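Local coordinates for ATP-binding protein (Mycobacterium tuberculosis, PDB 5UKY) that probably transfers phosphate from ATP to a histidine as the sensor kinase PhoR, here represented by its dimerisation and phospho-acceptor domain, at residues H23-P28 / S59-L64. The protein carries 1 engineered substitution. Residues are numbered along the deposited sequence; the frame is centred on the assembly and turned at random.
Sequences HELRTP and SRMGLL
The backbone oxygen of E24 touches L64 across the contact, the methyl CD1 of L64 lying 3.7 Å from E24 O. P28, one helical turn further on, has no N-H with which to make the usual i to i+4 bond to this carbonyl; the ring CD of P28 sits 3.0 Å from E24 O, in the place a helical N-H would take. Proline suits the place: it kinks helix 2-40 and presents a flat-sided apolar ring to helix 47-71. Its CG approaches M61 CG at 4.1 Å, with the aliphatic part of R60 nearby.

L25 is the buried apolar partner. Its CD2 methyl reaches M61 CG at 4.0 Å and L64 CB at the same distance, nestling against both residues; its side chain crosses that of M61 nearly at a right angle and runs past L64 in the opposite direction. The flexible, unbranched M61 is held extended, short of fully anti to the backbone N (chi1 -147°). This carries CE to 4.0 Å from L25 O, and M61 also packs on M61 of the second subunit. L64 keeps CG opposite its carbonyl carbon (chi1 -70°), and CD2 comes within 4.0 Å of E24 OE1 at the solvent-exposed margin, where a charged residue is readily accommodated.

The axes of the short segments 23-28 and 59-64 run antiparallel, 165° between directions, with a closest approach of 9.5 Å and no interhelical hydrogen bond. H23 and R26 reach elsewhere: both pack on L69 of the second subunit, and R26 forms a salt bridge to D66 there. H23 to P28 is the core of the H-box of histidine kinases, whose histidine, H23, is probably the phospho-acceptor, as in other members of the family, and the two antiparallel helices form one hairpin of the dimeric four-helix bundle characteristic of the HisKA domain.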
ATOM      1  N   HIS A  23       6.711  -5.054   0.823  1.00 35.08           N
ATOM      2  CA  HIS A  23       6.410  -6.151   1.742  1.00 35.28           C
ATOM      3  C   HIS A  23       5.909  -5.607   3.084  1.00 34.09           C
ATOM      4  O   HIS A  23       5.034  -6.224   3.706  1.00 36.29           O
ATOM      5  CB  HIS A  23       7.645  -7.047   1.963  1.00 38.46           C
ATOM      6  CG  HIS A  23       7.910  -8.023   0.843  1.00 39.58           C
ATOM      7  ND1 HIS A  23       9.103  -8.064   0.157  1.00 44.10           N
ATOM      8  CD2 HIS A  23       7.159  -9.033   0.344  1.00 41.28           C
ATOM      9  CE1 HIS A  23       9.063  -9.037  -0.738  1.00 43.56           C
ATOM     10  NE2 HIS A  23       7.889  -9.631  -0.653  1.00 40.68           N
ATOM     11  N   GLU A  24       6.458  -4.477   3.522  1.00 32.95           N
ATOM     12  CA  GLU A  24       6.013  -3.818   4.760  1.00 35.45           C
ATOM     13  C   GLU A  24       4.512  -3.363   4.661  1.00 36.44           C
ATOM     14  O   GLU A  24       3.768  -3.461   5.593  1.00 36.65           O
ATOM     15  CB  GLU A  24       6.879  -2.603   5.043  1.00 37.97           C
ATOM     16  CG  GLU A  24       8.257  -2.911   5.652  1.00 44.78           C
ATOM     17  CD  GLU A  24       9.136  -1.696   5.773  1.00 40.96           C
ATOM     18  OE1 GLU A  24       8.688  -0.553   5.490  1.00 44.53           O
ATOM     19  OE2 GLU A  24      10.307  -1.878   6.121  1.00 49.05           O
ATOM     20  N   LEU A  25       4.125  -2.891   3.494  1.00 38.06           N
ATOM     21  CA  LEU A  25       2.733  -2.576   3.172  1.00 38.09           C
ATOM     22  C   LEU A  25       1.862  -3.816   3.126  1.00 37.96           C
ATOM     23  O   LEU A  25       0.712  -3.772   3.589  1.00 36.67           O
ATOM     24  CB  LEU A  25       2.649  -1.825   1.838  1.00 36.84           C
ATOM     25  CG  LEU A  25       3.294  -0.438   1.860  1.00 36.64           C
ATOM     26  CD1 LEU A  25       3.614  -0.037   0.413  1.00 37.65           C
ATOM     27  CD2 LEU A  25       2.347   0.540   2.535  1.00 38.70           C
ATOM     28  N   ARG A  26       2.414  -4.902   2.603  1.00 41.08           N
ATOM     29  CA  ARG A  26       1.695  -6.211   2.499  1.00 45.95           C
ATOM     30  C   ARG A  26       1.082  -6.720   3.831  1.00 48.10           C
ATOM     31  O   ARG A  26      -0.070  -7.161   3.875  1.00 46.61           O
ATOM     32  CB  ARG A  26       2.593  -7.289   1.895  1.00 50.54           C
ATOM     33  CG  ARG A  26       2.086  -7.881   0.602  1.00 54.52           C
ATOM     34  CD  ARG A  26       2.773  -9.177   0.239  1.00 58.07           C
ATOM     35  NE  ARG A  26       2.471  -9.460  -1.159  1.00 68.43           N
ATOM     36  CZ  ARG A  26       3.110 -10.332  -1.950  1.00 77.70           C
ATOM     37  NH1 ARG A  26       2.719 -10.464  -3.218  1.00 74.38           N
ATOM     38  NH2 ARG A  26       4.134 -11.071  -1.509  1.00 81.61           N
ATOM     39  N   THR A  27       1.817  -6.571   4.919  1.00 46.00           N
ATOM     40  CA  THR A  27       1.421  -7.138   6.195  1.00 49.94           C
ATOM     41  C   THR A  27       0.166  -6.499   6.871  1.00 50.32           C
ATOM     42  O   THR A  27      -0.743  -7.207   7.242  1.00 45.91           O
ATOM     43  CB  THR A  27       2.649  -7.171   7.115  1.00 54.41           C
ATOM     44  OG1 THR A  27       3.698  -7.827   6.395  1.00 56.44           O
ATOM     45  CG2 THR A  27       2.352  -7.929   8.396  1.00 61.20           C
ATOM     46  N   PRO A  28       0.121  -5.168   7.047  1.00 44.62           N
ATOM     47  CA  PRO A  28      -1.198  -4.599   7.403  1.00 43.68           C
ATOM     48  C   PRO A  28      -2.337  -4.929   6.420  1.00 42.16           C
ATOM     49  O   PRO A  28      -3.448  -5.202   6.866  1.00 45.18           O
ATOM     50  CB  PRO A  28      -0.946  -3.103   7.454  1.00 42.64           C
ATOM     51  CG  PRO A  28       0.407  -2.884   6.878  1.00 43.83           C
ATOM     52  CD  PRO A  28       1.176  -4.159   7.032  1.00 44.89           C
ATOM     53  N   SER A  59      -4.409   2.843   9.488  1.00 34.58           N
ATOM     54  CA  SER A  59      -3.655   3.971  10.023  1.00 39.78           C
ATOM     55  C   SER A  59      -2.163   3.715   9.944  1.00 39.52           C
ATOM     56  O   SER A  59      -1.408   4.596   9.503  1.00 38.21           O
ATOM     57  CB  SER A  59      -3.999   4.259  11.507  1.00 42.91           C
ATOM     58  OG  SER A  59      -5.349   4.643  11.634  1.00 54.66           O
ATOM     59  N   ARG A  60      -1.748   2.551  10.440  1.00 36.23           N
ATOM     60  CA  ARG A  60      -0.347   2.093  10.338  1.00 38.42           C
ATOM     61  C   ARG A  60       0.181   2.173   8.863  1.00 38.61           C
ATOM     62  O   ARG A  60       1.225   2.717   8.595  1.00 33.90           O
ATOM     63  CB  ARG A  60      -0.224   0.652  10.860  1.00 43.12           C
ATOM     64  CG  ARG A  60       1.126  -0.028  10.551  1.00 51.23           C
ATOM     65  CD  ARG A  60       1.199  -1.494  10.969  1.00 57.47           C
ATOM     66  NE  ARG A  60       0.928  -1.616  12.388  1.00 64.19           N
ATOM     67  CZ  ARG A  60       1.782  -1.292  13.360  1.00 77.89           C
ATOM     68  NH1 ARG A  60       3.005  -0.832  13.095  1.00 91.25           N
ATOM     69  NH2 ARG A  60       1.412  -1.442  14.628  1.00 87.00           N
ATOM     70  N   MET A  61      -0.622   1.692   7.946  1.00 32.41           N
ATOM     71  CA  MET A  61      -0.355   1.713   6.552  1.00 33.06           C
ATOM     72  C   MET A  61      -0.249   3.154   6.014  1.00 35.64           C
ATOM     73  O   MET A  61       0.551   3.461   5.194  1.00 33.43           O
ATOM     74  CB  MET A  61      -1.461   0.963   5.875  1.00 35.19           C
ATOM     75  CG  MET A  61      -1.031   0.235   4.663  1.00 36.08           C
ATOM     76  SD  MET A  61      -2.200  -0.908   4.003  1.00 39.35           S
ATOM     77  CE  MET A  61      -1.639  -0.791   2.329  1.00 31.87           C
ATOM     78  N   GLY A  62      -1.092   4.019   6.507  1.00 34.68           N
ATOM     79  CA  GLY A  62      -1.090   5.414   6.139  1.00 33.54           C
ATOM     80  C   GLY A  62       0.198   6.078   6.555  1.00 32.25           C
ATOM     81  O   GLY A  62       0.671   6.919   5.875  1.00 33.35           O
ATOM     82  N   LEU A  63       0.734   5.742   7.718  1.00 32.15           N
ATOM     83  CA  LEU A  63       2.024   6.277   8.097  1.00 34.07           C
ATOM     84  C   LEU A  63       3.161   5.760   7.218  1.00 31.03           C
ATOM     85  O   LEU A  63       4.057   6.523   6.884  1.00 30.04           O
ATOM     86  CB  LEU A  63       2.292   5.952   9.549  1.00 39.21           C
ATOM     87  CG  LEU A  63       1.352   6.563  10.581  1.00 37.71           C
ATOM     88  CD1 LEU A  63       1.711   5.940  11.909  1.00 43.15           C
ATOM     89  CD2 LEU A  63       1.443   8.080  10.648  1.00 43.09           C
ATOM     90  N   LEU A  64       3.143   4.478   6.879  1.00 32.49           N
ATOM     91  CA  LEU A  64       4.134   3.885   5.945  1.00 31.50           C
ATOM     92  C   LEU A  64       4.113   4.566   4.572  1.00 32.46           C
ATOM     93  O   LEU A  64       5.149   4.825   3.993  1.00 30.86           O
ATOM     94  CB  LEU A  64       3.876   2.406   5.770  1.00 33.08           C
ATOM     95  CG  LEU A  64       4.176   1.482   6.953  1.00 37.94           C
ATOM     96  CD1 LEU A  64       3.691   0.099   6.568  1.00 39.40           C
ATOM     97  CD2 LEU A  64       5.671   1.412   7.333  1.00 36.48           C
TER